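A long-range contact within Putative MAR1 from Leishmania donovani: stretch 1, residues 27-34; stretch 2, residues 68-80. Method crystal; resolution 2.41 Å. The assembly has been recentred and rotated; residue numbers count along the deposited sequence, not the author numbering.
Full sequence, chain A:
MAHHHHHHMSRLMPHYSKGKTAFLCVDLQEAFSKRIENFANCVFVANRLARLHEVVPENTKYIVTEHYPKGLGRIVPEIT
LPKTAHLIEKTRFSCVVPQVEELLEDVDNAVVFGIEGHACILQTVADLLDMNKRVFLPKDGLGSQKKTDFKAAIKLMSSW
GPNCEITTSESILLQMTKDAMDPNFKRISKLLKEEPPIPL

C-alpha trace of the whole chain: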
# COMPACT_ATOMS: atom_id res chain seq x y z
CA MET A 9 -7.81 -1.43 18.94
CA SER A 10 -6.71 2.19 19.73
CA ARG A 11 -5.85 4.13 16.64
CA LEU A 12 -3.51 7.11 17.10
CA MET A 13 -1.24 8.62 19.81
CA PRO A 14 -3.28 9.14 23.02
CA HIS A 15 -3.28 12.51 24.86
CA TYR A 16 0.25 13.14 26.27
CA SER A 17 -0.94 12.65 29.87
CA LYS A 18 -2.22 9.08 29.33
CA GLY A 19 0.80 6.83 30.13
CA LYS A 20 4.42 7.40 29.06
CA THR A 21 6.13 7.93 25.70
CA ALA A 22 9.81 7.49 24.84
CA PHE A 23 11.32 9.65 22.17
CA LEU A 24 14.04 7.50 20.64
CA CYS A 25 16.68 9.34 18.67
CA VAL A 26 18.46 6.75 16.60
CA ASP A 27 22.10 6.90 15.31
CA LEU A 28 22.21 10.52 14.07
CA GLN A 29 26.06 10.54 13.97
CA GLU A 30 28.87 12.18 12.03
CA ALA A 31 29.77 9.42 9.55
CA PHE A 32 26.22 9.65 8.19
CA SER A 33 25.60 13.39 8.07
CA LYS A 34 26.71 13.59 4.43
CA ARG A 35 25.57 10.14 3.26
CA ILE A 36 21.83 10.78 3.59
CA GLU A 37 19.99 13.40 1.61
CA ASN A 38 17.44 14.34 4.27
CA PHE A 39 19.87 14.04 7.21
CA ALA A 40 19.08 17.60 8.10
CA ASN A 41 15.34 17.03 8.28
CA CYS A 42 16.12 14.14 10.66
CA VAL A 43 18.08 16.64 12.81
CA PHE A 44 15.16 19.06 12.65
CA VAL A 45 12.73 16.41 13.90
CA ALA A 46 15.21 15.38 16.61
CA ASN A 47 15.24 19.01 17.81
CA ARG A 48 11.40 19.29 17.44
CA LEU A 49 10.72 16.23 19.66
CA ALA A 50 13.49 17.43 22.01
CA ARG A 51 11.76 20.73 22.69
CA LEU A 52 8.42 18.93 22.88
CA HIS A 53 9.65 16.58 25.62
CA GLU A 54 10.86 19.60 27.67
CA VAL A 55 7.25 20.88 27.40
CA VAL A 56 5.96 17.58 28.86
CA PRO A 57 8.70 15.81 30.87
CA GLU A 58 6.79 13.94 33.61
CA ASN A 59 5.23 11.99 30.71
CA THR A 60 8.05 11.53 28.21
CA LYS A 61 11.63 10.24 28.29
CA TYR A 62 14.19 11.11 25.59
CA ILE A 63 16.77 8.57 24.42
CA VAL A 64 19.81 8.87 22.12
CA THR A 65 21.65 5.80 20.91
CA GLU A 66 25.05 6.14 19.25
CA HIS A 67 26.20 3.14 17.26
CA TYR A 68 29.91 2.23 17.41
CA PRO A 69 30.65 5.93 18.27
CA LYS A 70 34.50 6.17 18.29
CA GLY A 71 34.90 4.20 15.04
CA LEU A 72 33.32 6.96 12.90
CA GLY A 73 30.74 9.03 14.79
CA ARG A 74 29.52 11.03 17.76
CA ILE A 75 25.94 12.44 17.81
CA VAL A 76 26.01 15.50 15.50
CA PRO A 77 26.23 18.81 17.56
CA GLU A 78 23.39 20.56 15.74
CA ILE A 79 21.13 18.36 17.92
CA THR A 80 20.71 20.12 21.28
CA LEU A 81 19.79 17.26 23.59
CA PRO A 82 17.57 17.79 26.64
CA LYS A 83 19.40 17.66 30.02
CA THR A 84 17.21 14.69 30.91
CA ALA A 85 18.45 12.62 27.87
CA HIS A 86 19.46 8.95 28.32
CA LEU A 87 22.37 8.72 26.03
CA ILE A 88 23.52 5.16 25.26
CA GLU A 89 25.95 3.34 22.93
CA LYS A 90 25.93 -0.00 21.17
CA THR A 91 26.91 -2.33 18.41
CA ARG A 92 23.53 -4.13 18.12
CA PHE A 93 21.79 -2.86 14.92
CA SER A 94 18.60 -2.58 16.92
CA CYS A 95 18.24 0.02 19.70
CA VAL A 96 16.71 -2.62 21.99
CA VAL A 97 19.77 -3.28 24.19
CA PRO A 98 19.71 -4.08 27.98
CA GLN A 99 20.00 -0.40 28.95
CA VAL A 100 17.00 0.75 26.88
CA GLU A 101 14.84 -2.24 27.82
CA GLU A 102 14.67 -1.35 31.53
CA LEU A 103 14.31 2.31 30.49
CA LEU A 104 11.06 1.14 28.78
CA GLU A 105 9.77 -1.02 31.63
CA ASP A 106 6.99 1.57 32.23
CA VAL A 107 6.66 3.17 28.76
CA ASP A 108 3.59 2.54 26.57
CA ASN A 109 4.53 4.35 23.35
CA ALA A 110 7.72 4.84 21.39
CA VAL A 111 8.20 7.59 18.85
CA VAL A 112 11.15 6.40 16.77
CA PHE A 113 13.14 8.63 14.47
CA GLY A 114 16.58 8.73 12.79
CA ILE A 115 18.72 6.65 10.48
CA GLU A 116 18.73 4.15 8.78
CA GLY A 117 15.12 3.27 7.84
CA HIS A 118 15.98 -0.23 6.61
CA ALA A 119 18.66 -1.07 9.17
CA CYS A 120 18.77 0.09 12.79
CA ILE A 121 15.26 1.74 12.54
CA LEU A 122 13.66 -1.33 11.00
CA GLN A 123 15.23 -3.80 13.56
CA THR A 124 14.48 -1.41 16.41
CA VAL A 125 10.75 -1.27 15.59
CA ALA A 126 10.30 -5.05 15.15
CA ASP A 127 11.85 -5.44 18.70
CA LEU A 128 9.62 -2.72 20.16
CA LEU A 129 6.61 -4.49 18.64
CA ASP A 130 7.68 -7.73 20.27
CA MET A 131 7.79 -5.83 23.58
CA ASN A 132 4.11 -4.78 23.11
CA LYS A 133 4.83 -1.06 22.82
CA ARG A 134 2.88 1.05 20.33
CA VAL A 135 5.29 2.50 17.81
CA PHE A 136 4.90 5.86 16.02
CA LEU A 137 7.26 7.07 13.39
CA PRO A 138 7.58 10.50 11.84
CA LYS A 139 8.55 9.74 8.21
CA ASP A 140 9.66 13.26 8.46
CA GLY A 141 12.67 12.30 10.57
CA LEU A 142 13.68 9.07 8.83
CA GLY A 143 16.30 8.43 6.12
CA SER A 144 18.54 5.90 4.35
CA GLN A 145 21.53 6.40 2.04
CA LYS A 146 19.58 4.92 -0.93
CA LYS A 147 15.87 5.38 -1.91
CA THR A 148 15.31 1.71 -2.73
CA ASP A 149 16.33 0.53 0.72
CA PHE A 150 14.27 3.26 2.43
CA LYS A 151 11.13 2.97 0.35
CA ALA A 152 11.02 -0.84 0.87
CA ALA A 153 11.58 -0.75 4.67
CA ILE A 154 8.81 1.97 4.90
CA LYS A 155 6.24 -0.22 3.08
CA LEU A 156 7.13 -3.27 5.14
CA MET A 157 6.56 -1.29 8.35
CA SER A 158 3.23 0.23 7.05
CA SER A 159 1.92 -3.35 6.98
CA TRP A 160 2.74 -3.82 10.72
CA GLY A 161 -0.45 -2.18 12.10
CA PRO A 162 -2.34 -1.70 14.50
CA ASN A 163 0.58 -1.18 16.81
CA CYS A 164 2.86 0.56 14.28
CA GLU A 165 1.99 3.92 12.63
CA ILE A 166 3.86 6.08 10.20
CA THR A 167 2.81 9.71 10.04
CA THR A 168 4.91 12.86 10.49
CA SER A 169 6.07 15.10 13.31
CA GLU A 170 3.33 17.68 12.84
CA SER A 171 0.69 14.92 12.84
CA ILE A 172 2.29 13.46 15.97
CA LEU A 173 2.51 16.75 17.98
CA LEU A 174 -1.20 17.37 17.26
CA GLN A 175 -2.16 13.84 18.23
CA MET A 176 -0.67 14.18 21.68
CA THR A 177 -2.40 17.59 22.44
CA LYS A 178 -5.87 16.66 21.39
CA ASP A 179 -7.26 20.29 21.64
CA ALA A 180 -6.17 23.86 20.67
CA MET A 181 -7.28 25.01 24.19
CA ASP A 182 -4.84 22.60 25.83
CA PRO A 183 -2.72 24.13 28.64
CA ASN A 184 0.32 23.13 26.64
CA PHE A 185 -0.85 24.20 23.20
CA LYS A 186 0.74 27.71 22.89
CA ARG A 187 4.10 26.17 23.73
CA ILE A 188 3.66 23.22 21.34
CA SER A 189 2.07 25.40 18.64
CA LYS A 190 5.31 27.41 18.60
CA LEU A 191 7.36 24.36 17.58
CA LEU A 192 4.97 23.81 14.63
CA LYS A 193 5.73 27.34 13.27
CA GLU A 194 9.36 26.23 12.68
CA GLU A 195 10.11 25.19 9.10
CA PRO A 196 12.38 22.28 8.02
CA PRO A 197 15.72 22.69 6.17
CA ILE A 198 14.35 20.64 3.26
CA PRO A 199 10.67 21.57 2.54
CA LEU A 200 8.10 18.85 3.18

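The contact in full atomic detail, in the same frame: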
# COMPACT_ATOMS: atom_id res chain seq x y z
N ASP A 27 20.85 6.86 16.11
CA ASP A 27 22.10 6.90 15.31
C ASP A 27 22.39 8.13 14.42
O ASP A 27 23.08 8.03 13.41
CB ASP A 27 22.26 5.59 14.53
CG ASP A 27 22.22 4.36 15.42
OD1 ASP A 27 22.21 3.24 14.83
OD2 ASP A 27 22.21 4.49 16.67
N LEU A 28 21.91 9.30 14.82
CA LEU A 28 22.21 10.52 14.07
C LEU A 28 23.68 11.03 14.27
O LEU A 28 23.95 12.04 14.92
CB LEU A 28 21.12 11.57 14.36
CG LEU A 28 19.70 11.25 13.84
CD1 LEU A 28 18.66 12.24 14.34
CD2 LEU A 28 19.61 11.10 12.29
N GLN A 29 24.63 10.32 13.69
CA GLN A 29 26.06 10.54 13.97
C GLN A 29 26.81 11.07 12.75
O GLN A 29 26.27 11.13 11.63
CB GLN A 29 26.68 9.23 14.47
CG GLN A 29 25.69 8.43 15.28
CD GLN A 29 26.18 7.11 15.73
OE1 GLN A 29 25.38 6.22 16.05
NE2 GLN A 29 27.50 6.95 15.80
N GLU A 30 28.09 11.40 12.97
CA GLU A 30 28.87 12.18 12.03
C GLU A 30 29.18 11.47 10.72
O GLU A 30 29.13 12.09 9.67
CB GLU A 30 30.14 12.73 12.73
CG GLU A 30 31.00 13.72 11.90
CD GLU A 30 30.22 14.96 11.43
OE1 GLU A 30 29.16 14.82 10.75
OE2 GLU A 30 30.69 16.08 11.73
N ALA A 31 29.48 10.17 10.77
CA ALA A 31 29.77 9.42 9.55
C ALA A 31 28.68 9.58 8.49
O ALA A 31 28.97 9.64 7.28
CB ALA A 31 29.96 7.95 9.88
N PHE A 32 27.43 9.70 8.98
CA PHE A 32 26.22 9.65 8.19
C PHE A 32 25.75 10.98 7.64
O PHE A 32 25.12 11.04 6.59
CB PHE A 32 25.09 9.07 9.04
CG PHE A 32 25.25 7.62 9.34
CD1 PHE A 32 25.63 7.21 10.62
CD2 PHE A 32 25.05 6.66 8.32
CE1 PHE A 32 25.79 5.86 10.91
CE2 PHE A 32 25.21 5.29 8.59
CZ PHE A 32 25.58 4.88 9.90
N SER A 33 26.06 12.04 8.38
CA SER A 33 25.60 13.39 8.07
C SER A 33 25.57 13.77 6.59
O SER A 33 24.68 14.51 6.15
CB SER A 33 26.46 14.38 8.82
OG SER A 33 27.81 13.93 8.79
N LYS A 34 26.54 13.26 5.84
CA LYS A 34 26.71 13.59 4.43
C LYS A 34 26.10 12.54 3.52
O LYS A 34 25.81 12.84 2.34
CB LYS A 34 28.20 13.69 4.08
CG LYS A 34 29.02 14.57 5.01
CD LYS A 34 28.51 16.03 5.05
CE LYS A 34 29.67 17.02 5.20
NZ LYS A 34 30.61 16.98 4.04
N TYR A 68 28.44 2.25 17.46
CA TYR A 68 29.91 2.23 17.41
C TYR A 68 30.52 3.64 17.28
O TYR A 68 31.12 3.98 16.26
CB TYR A 68 30.37 1.32 16.28
CG TYR A 68 31.82 0.90 16.34
CD1 TYR A 68 32.72 1.29 15.32
CD2 TYR A 68 32.31 0.11 17.39
CE1 TYR A 68 34.06 0.92 15.36
CE2 TYR A 68 33.66 -0.27 17.43
CZ TYR A 68 34.52 0.13 16.41
OH TYR A 68 35.85 -0.26 16.44
N PRO A 69 30.35 4.48 18.34
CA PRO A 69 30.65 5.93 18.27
C PRO A 69 32.08 6.29 17.82
O PRO A 69 32.25 6.97 16.80
CB PRO A 69 30.41 6.42 19.70
CG PRO A 69 29.71 5.35 20.39
CD PRO A 69 29.85 4.07 19.66
N LYS A 70 33.09 5.83 18.56
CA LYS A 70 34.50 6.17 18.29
C LYS A 70 34.94 5.81 16.86
O LYS A 70 35.55 6.64 16.17
CB LYS A 70 35.43 5.54 19.35
CG LYS A 70 36.93 5.60 19.02
CD LYS A 70 37.55 7.01 19.20
CE LYS A 70 39.03 7.06 18.69
NZ LYS A 70 39.15 6.99 17.20
N GLY A 71 34.61 4.60 16.41
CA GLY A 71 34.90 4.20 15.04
C GLY A 71 33.95 4.85 14.04
O GLY A 71 33.01 4.20 13.57
N LEU A 72 34.22 6.12 13.72
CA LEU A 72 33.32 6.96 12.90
C LEU A 72 31.92 7.27 13.56
O LEU A 72 30.89 6.63 13.26
CB LEU A 72 33.18 6.40 11.46
CG LEU A 72 34.25 6.21 10.35
CD1 LEU A 72 35.30 5.09 10.65
CD2 LEU A 72 33.57 5.96 8.96
N GLY A 73 31.92 8.23 14.50
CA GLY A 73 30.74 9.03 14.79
C GLY A 73 30.29 9.28 16.22
O GLY A 73 29.89 8.35 16.92
N ARG A 74 30.29 10.55 16.61
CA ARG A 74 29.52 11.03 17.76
C ARG A 74 28.26 11.77 17.29
O ARG A 74 28.22 12.22 16.14
CB ARG A 74 30.38 11.95 18.61
CG ARG A 74 30.10 11.90 20.07
CD ARG A 74 31.38 11.72 20.89
NE ARG A 74 31.21 12.49 22.11
CZ ARG A 74 31.90 12.34 23.24
NH1 ARG A 74 32.84 11.41 23.36
NH2 ARG A 74 31.66 13.14 24.27
N ILE A 75 27.27 11.92 18.18
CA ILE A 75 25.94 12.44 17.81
C ILE A 75 25.92 13.92 17.41
O ILE A 75 25.78 14.80 18.24
CB ILE A 75 24.81 12.09 18.89
CG1 ILE A 75 23.40 12.20 18.28
CG2 ILE A 75 24.97 12.90 20.19
CD1 ILE A 75 22.39 13.24 18.88
N VAL A 76 26.06 14.16 16.10
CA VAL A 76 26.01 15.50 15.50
C VAL A 76 25.56 16.65 16.45
O VAL A 76 24.45 16.59 17.03
CB VAL A 76 25.21 15.48 14.17
CG1 VAL A 76 24.69 16.87 13.78
CG2 VAL A 76 26.06 14.84 13.05
N PRO A 77 26.44 17.67 16.64
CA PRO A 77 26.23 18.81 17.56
C PRO A 77 24.95 19.59 17.32
O PRO A 77 24.30 20.00 18.27
CB PRO A 77 27.46 19.72 17.30
CG PRO A 77 28.06 19.24 16.05
CD PRO A 77 27.76 17.78 15.97
N GLU A 78 24.61 19.82 16.05
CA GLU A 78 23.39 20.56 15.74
C GLU A 78 22.11 19.97 16.40
O GLU A 78 21.06 20.63 16.44
CB GLU A 78 23.31 20.80 14.22
CG GLU A 78 21.91 21.06 13.62
CD GLU A 78 21.26 22.41 14.00
OE1 GLU A 78 21.73 23.46 13.49
OE2 GLU A 78 20.25 22.42 14.75
N ILE A 79 22.18 18.77 16.99
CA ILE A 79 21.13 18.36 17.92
C ILE A 79 21.44 18.77 19.39
O ILE A 79 22.34 18.20 20.05
CB ILE A 79 20.77 16.85 17.85
CG1 ILE A 79 20.27 16.47 16.46
CG2 ILE A 79 19.68 16.50 18.88
CD1 ILE A 79 20.58 15.02 16.04
N THR A 80 20.65 19.72 19.89
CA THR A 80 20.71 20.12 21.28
C THR A 80 19.80 19.29 22.17
O THR A 80 18.65 19.63 22.42
CB THR A 80 20.54 21.64 21.49
OG1 THR A 80 19.99 22.25 20.32
CG2 THR A 80 21.95 22.27 21.80

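Two irregular segments can pack closely without sharing a regular sheet or helix, provided that enough of their backbone polar groups find partners and that small residues let the segments approach. The contact between residues 27-34 and 68-80 of Putative MAR1 illustrates the principle: about 460 Å² is buried, yet its hydrogen bonds are few and weak.

The two backbones come closest, by CA distance, where Gln 29 lies beside Ile 75, with their CA atoms 4.3 Å apart. Here the carbonyl of Arg 74 is one acceptor. Arg 74 O takes a weak hydrogen bond from Glu 30 N at 3.3 Å, bent to 125° at the hydrogen, and also lies 3.5 Å from Gln 29 CA in a CA-H...O contact. Leu 28 O faces the other stretch in a similar way: it is 3.5 Å from Ile 75 CA, again a CA-H...O contact, and 3.2 Å from Val 76 N. These interactions use backbone atoms; the CA-to-CB bond of Arg 74 points away from stretch 1.

Gln 29 adds the one side-chain hydrogen bond across the contact. Gln 29 NE2 donates weakly to Gly 73 O at 3.0 Å, although the position of that oxygen is less certain than most. Both OE1 and NE2 of Gln 29 are also hydrogen-bonded to residues flanking the stretches, so this buried amide does not go unpaired. The backbone O of Gln 29 is used within its own segment, accepting from Phe 32 N at 3.2 Å, while Ile 79 N donates to Val 76 O at 3.1 Å across a type I turn.

Glycine suits position 73 for two reasons. The backbone angles of Gly 73 would jam a CB against the preceding carbonyl, and a CB on Gly 73 would point toward stretch 1, tight against Gln 29 CB. Gly 73 CA lies 4.0 Å from Glu 30 N.

Apolar groups fill the remaining space. Leu 28, an m,t rotamer, brings CD1 to 3.8 Å from CD1 of Ile 79, and both residues are buried. Val 76 places CG2 3.9 Å from Gln 29 C, covering backbone with a compact branched side chain. Toward the more exposed margin, the small methyl of Ala 31 points at stretch 2 and rests with its CB 3.9 Å from Leu 72 CB. Modest polar pairing and close apolar packing thus work together here.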